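Local coordinates for protein UDP-N-acetylglucosamine 3-dehydrogenase (Acidithiobacillus ferrooxidans, PDB 7BVJ) that catalyses the NAD(+)-dependent oxidation of the glucosamine 3-position of UDP-N-acetylglucosamine to a ketone, a step in lipid A biosynthesis, at residues Thr189-Ala197 with Ala207-Val215. Residues are numbered along the deposited sequence; the frame is centred on the assembly and turned at random.
Sequences TDKADMATA and ANLAASRVV
Asp193 and Arg213 close one end of an antiparallel beta hairpin, strands 194-201 and 206-215, in the mixed sheet of the Gfo/Idh/MocA C-terminal domain. The guanidinium meets the carboxylate side-on: NE of Arg213 reaches the anti lone pair of Asp193 OD1 at 2.9 Å, while NH2 of Arg213 meets the same OD1 at 2.8 Å from above the carboxylate plane, the two planes 48° apart. Ala192 O lies over one guanidinium face. Backbone bonding continues the pairing, Arg213 N to Asp193 O (3.1 Å), then two-way bonds in the pairs Ala195-Ala211 and Ala197-Leu209. On the face carrying Met194, Thr196, Ala210 and Ser212, Met194 CE touches Val214 CG2 at 3.7 Å, and Thr196 OG1 lies 3.5 Å from Ala210 CB. Ala195, Ala197, Leu209 and Ala211 point to the opposite face, where Ala195 meets both helices 157-173 and 290-312, Leu209 the first and Ala197 the second. Farther out, Ala187 N and Val188 N hold Asp193 OD2, and Ile155 O takes Arg213 NH1. A leucine in place of Arg213 would probably leave the buried Asp193 OD1 without its cationic mate and Ile155 O without this donor. Beyond the salt bridge, Ser212 OG, anti to its own N (chi1 176°), accepts from Val214 N at 3.2 Å, an ST turn at the chain's corner.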
ATOM      1  N   THR A 189      13.307  13.027  17.309  1.00 21.81           N
ATOM      2  CA  THR A 189      12.518  12.713  18.490  1.00 26.31           C
ATOM      3  C   THR A 189      12.958  11.376  19.060  1.00 24.23           C
ATOM      4  O   THR A 189      14.020  10.865  18.696  1.00 26.94           O
ATOM      5  CB  THR A 189      11.018  12.677  18.160  1.00 24.10           C
ATOM      6  OG1 THR A 189      10.754  11.597  17.258  1.00 30.99           O
ATOM      7  CG2 THR A 189      10.575  13.980  17.519  1.00 27.46           C
ATOM      8  N   ASP A 190      12.163  10.818  19.974  1.00 24.50           N
ATOM      9  CA  ASP A 190      12.311   9.438  20.421  1.00 23.54           C
ATOM     10  C   ASP A 190      11.795   8.417  19.407  1.00 29.24           C
ATOM     11  O   ASP A 190      12.068   7.220  19.570  1.00 29.19           O
ATOM     12  CB  ASP A 190      11.561   9.251  21.739  1.00 35.88           C
ATOM     13  CG  ASP A 190      10.099   9.706  21.653  1.00 38.14           C
ATOM     14  OD1 ASP A 190       9.800  10.723  20.969  1.00 33.19           O
ATOM     15  OD2 ASP A 190       9.245   9.029  22.270  1.00 43.80           O
ATOM     16  N   LYS A 191      11.025   8.855  18.406  1.00 26.75           N
ATOM     17  CA  LYS A 191      10.506   7.976  17.364  1.00 29.12           C
ATOM     18  C   LYS A 191      11.558   7.781  16.287  1.00 25.30           C
ATOM     19  O   LYS A 191      12.285   8.716  15.940  1.00 24.11           O
ATOM     20  CB  LYS A 191       9.256   8.568  16.712  1.00 22.75           C
ATOM     21  CG  LYS A 191       8.081   8.714  17.641  1.00 33.86           C
ATOM     22  CD  LYS A 191       7.664   7.371  18.181  1.00 38.82           C
ATOM     23  CE  LYS A 191       6.468   7.501  19.098  1.00 37.51           C
ATOM     24  NZ  LYS A 191       6.365   6.324  20.011  1.00 46.51           N
ATOM     25  N   ALA A 192      11.601   6.574  15.726  1.00 27.17           N
ATOM     26  CA  ALA A 192      12.595   6.259  14.709  1.00 22.90           C
ATOM     27  C   ALA A 192      12.461   7.224  13.539  1.00 21.34           C
ATOM     28  O   ALA A 192      11.350   7.491  13.070  1.00 24.84           O
ATOM     29  CB  ALA A 192      12.426   4.809  14.233  1.00 21.97           C
ATOM     30  N   ASP A 193      13.587   7.784  13.095  1.00 16.74           N
ATOM     31  CA  ASP A 193      13.616   8.494  11.823  1.00 22.68           C
ATOM     32  C   ASP A 193      14.094   7.607  10.690  1.00 25.46           C
ATOM     33  O   ASP A 193      13.847   7.919   9.521  1.00 24.25           O
ATOM     34  CB  ASP A 193      14.529   9.720  11.892  1.00 22.24           C
ATOM     35  CG  ASP A 193      14.029  10.771  12.876  1.00 28.55           C
ATOM     36  OD1 ASP A 193      12.845  11.201  12.783  1.00 27.73           O
ATOM     37  OD2 ASP A 193      14.838  11.159  13.742  1.00 28.73           O
ATOM     38  N   MET A 194      14.806   6.541  11.017  1.00 22.30           N
ATOM     39  CA  MET A 194      15.160   5.546  10.022  1.00 29.04           C
ATOM     40  C   MET A 194      15.125   4.190  10.702  1.00 20.14           C
ATOM     41  O   MET A 194      15.399   4.076  11.892  1.00 20.53           O
ATOM     42  CB  MET A 194      16.540   5.817   9.423  1.00 27.61           C
ATOM     43  CG  MET A 194      17.488   6.425  10.436  1.00 25.33           C
ATOM     44  SD  MET A 194      19.142   6.724   9.805  1.00 43.18           S
ATOM     45  CE  MET A 194      18.885   8.285   8.961  1.00 31.66           C
ATOM     46  N   ALA A 195      14.737   3.175   9.953  1.00 23.01           N
ATOM     47  CA  ALA A 195      14.742   1.828  10.485  1.00 24.18           C
ATOM     48  C   ALA A 195      15.167   0.872   9.383  1.00 24.07           C
ATOM     49  O   ALA A 195      15.083   1.178   8.193  1.00 17.31           O
ATOM     50  CB  ALA A 195      13.379   1.428  11.062  1.00 18.53           C
ATOM     51  N   THR A 196      15.672  -0.277   9.807  1.00 21.87           N
ATOM     52  CA  THR A 196      16.047  -1.329   8.882  1.00 17.65           C
ATOM     53  C   THR A 196      15.685  -2.644   9.537  1.00 21.53           C
ATOM     54  O   THR A 196      16.020  -2.872  10.707  1.00 14.87           O
ATOM     55  CB  THR A 196      17.530  -1.262   8.523  1.00 18.93           C
ATOM     56  OG1 THR A 196      17.770  -0.038   7.818  1.00 24.96           O
ATOM     57  CG2 THR A 196      17.937  -2.443   7.630  1.00 21.40           C
ATOM     58  N   ALA A 197      14.940  -3.464   8.801  1.00 17.34           N
ATOM     59  CA  ALA A 197      14.505  -4.764   9.272  1.00 18.67           C
ATOM     60  C   ALA A 197      15.141  -5.861   8.432  1.00 23.10           C
ATOM     61  O   ALA A 197      15.409  -5.682   7.238  1.00 20.91           O
ATOM     62  CB  ALA A 197      12.982  -4.899   9.228  1.00 18.07           C
ATOM     63  N   ALA A 207      14.409 -10.850   3.742  1.00 17.79           N
ATOM     64  CA  ALA A 207      14.113  -9.490   3.298  1.00 21.21           C
ATOM     65  C   ALA A 207      14.873  -8.505   4.169  1.00 18.48           C
ATOM     66  O   ALA A 207      14.790  -8.571   5.393  1.00 17.01           O
ATOM     67  CB  ALA A 207      12.610  -9.183   3.373  1.00 14.87           C
ATOM     68  N   ASN A 208      15.577  -7.571   3.536  1.00 18.07           N
ATOM     69  CA  ASN A 208      16.446  -6.603   4.200  1.00 20.40           C
ATOM     70  C   ASN A 208      15.947  -5.224   3.775  1.00 22.76           C
ATOM     71  O   ASN A 208      16.343  -4.721   2.718  1.00 21.92           O
ATOM     72  CB  ASN A 208      17.942  -6.868   3.802  1.00 22.48           C
ATOM     73  CG  ASN A 208      18.866  -5.729   4.175  1.00 24.76           C
ATOM     74  OD1 ASN A 208      18.532  -4.881   5.011  1.00 24.05           O
ATOM     75  ND2 ASN A 208      20.039  -5.700   3.555  1.00 24.12           N
ATOM     76  N   LEU A 209      15.081  -4.621   4.599  1.00 15.67           N
ATOM     77  CA  LEU A 209      14.234  -3.499   4.204  1.00 19.24           C
ATOM     78  C   LEU A 209      14.570  -2.251   5.007  1.00 20.47           C
ATOM     79  O   LEU A 209      14.445  -2.248   6.236  1.00 20.41           O
ATOM     80  CB  LEU A 209      12.756  -3.842   4.407  1.00 20.31           C
ATOM     81  CG  LEU A 209      12.337  -5.193   3.829  1.00 21.39           C
ATOM     82  CD1 LEU A 209      10.833  -5.370   4.000  1.00 20.94           C
ATOM     83  CD2 LEU A 209      12.726  -5.217   2.361  1.00 20.51           C
ATOM     84  N   ALA A 210      14.937  -1.178   4.313  1.00 18.93           N
ATOM     85  CA  ALA A 210      15.309   0.078   4.946  1.00 17.19           C
ATOM     86  C   ALA A 210      14.275   1.155   4.635  1.00 21.18           C
ATOM     87  O   ALA A 210      13.714   1.197   3.536  1.00 18.62           O
ATOM     88  CB  ALA A 210      16.705   0.519   4.490  1.00 17.47           C
ATOM     89  N   ALA A 211      14.013   2.020   5.609  1.00 21.01           N
ATOM     90  CA  ALA A 211      13.119   3.145   5.391  1.00 21.59           C
ATOM     91  C   ALA A 211      13.617   4.337   6.199  1.00 19.61           C
ATOM     92  O   ALA A 211      14.152   4.168   7.292  1.00 22.30           O
ATOM     93  CB  ALA A 211      11.672   2.791   5.770  1.00 18.20           C
ATOM     94  N   SER A 212      13.465   5.537   5.636  1.00 24.22           N
ATOM     95  CA  SER A 212      13.911   6.773   6.275  1.00 26.49           C
ATOM     96  C   SER A 212      13.012   7.937   5.862  1.00 24.51           C
ATOM     97  O   SER A 212      12.535   8.005   4.721  1.00 27.34           O
ATOM     98  CB  SER A 212      15.362   7.104   5.919  1.00 22.37           C
ATOM     99  OG  SER A 212      15.735   8.356   6.484  1.00 25.79           O
ATOM    100  N   ARG A 213      12.809   8.866   6.801  1.00 26.33           N
ATOM    101  CA  ARG A 213      12.061  10.095   6.557  1.00 24.41           C
ATOM    102  C   ARG A 213      12.927  11.346   6.661  1.00 27.97           C
ATOM    103  O   ARG A 213      12.386  12.457   6.699  1.00 28.63           O
ATOM    104  CB  ARG A 213      10.870  10.203   7.521  1.00 23.15           C
ATOM    105  CG  ARG A 213      11.253  10.205   8.971  1.00 22.89           C
ATOM    106  CD  ARG A 213      10.063  10.414   9.883  1.00 30.47           C
ATOM    107  NE  ARG A 213      10.504  10.574  11.263  1.00 30.43           N
ATOM    108  CZ  ARG A 213       9.722  10.460  12.328  1.00 28.28           C
ATOM    109  NH1 ARG A 213       8.432  10.198  12.182  1.00 31.37           N
ATOM    110  NH2 ARG A 213      10.233  10.620  13.546  1.00 26.48           N
ATOM    111  N   VAL A 214      14.249  11.206   6.690  1.00 26.46           N
ATOM    112  CA  VAL A 214      15.130  12.359   6.849  1.00 33.79           C
ATOM    113  C   VAL A 214      16.250  12.415   5.807  1.00 38.05           C
ATOM    114  O   VAL A 214      17.328  12.943   6.092  1.00 39.23           O
ATOM    115  CB  VAL A 214      15.739  12.369   8.264  1.00 32.32           C
ATOM    116  CG1 VAL A 214      14.670  12.614   9.309  1.00 27.40           C
ATOM    117  CG2 VAL A 214      16.485  11.050   8.538  1.00 25.88           C
ATOM    118  N   VAL A 215      16.043  11.866   4.608  1.00 31.98           N
ATOM    119  CA  VAL A 215      17.146  11.862   3.639  1.00 38.54           C
ATOM    120  C   VAL A 215      17.192  13.191   2.890  1.00 46.09           C
ATOM    121  O   VAL A 215      16.269  14.010   2.995  1.00 45.01           O
ATOM    122  CB  VAL A 215      17.049  10.694   2.638  1.00 35.38           C
ATOM    123  CG1 VAL A 215      17.577   9.406   3.253  1.00 34.72           C
ATOM    124  CG2 VAL A 215      15.634  10.539   2.142  1.00 35.32           C
TER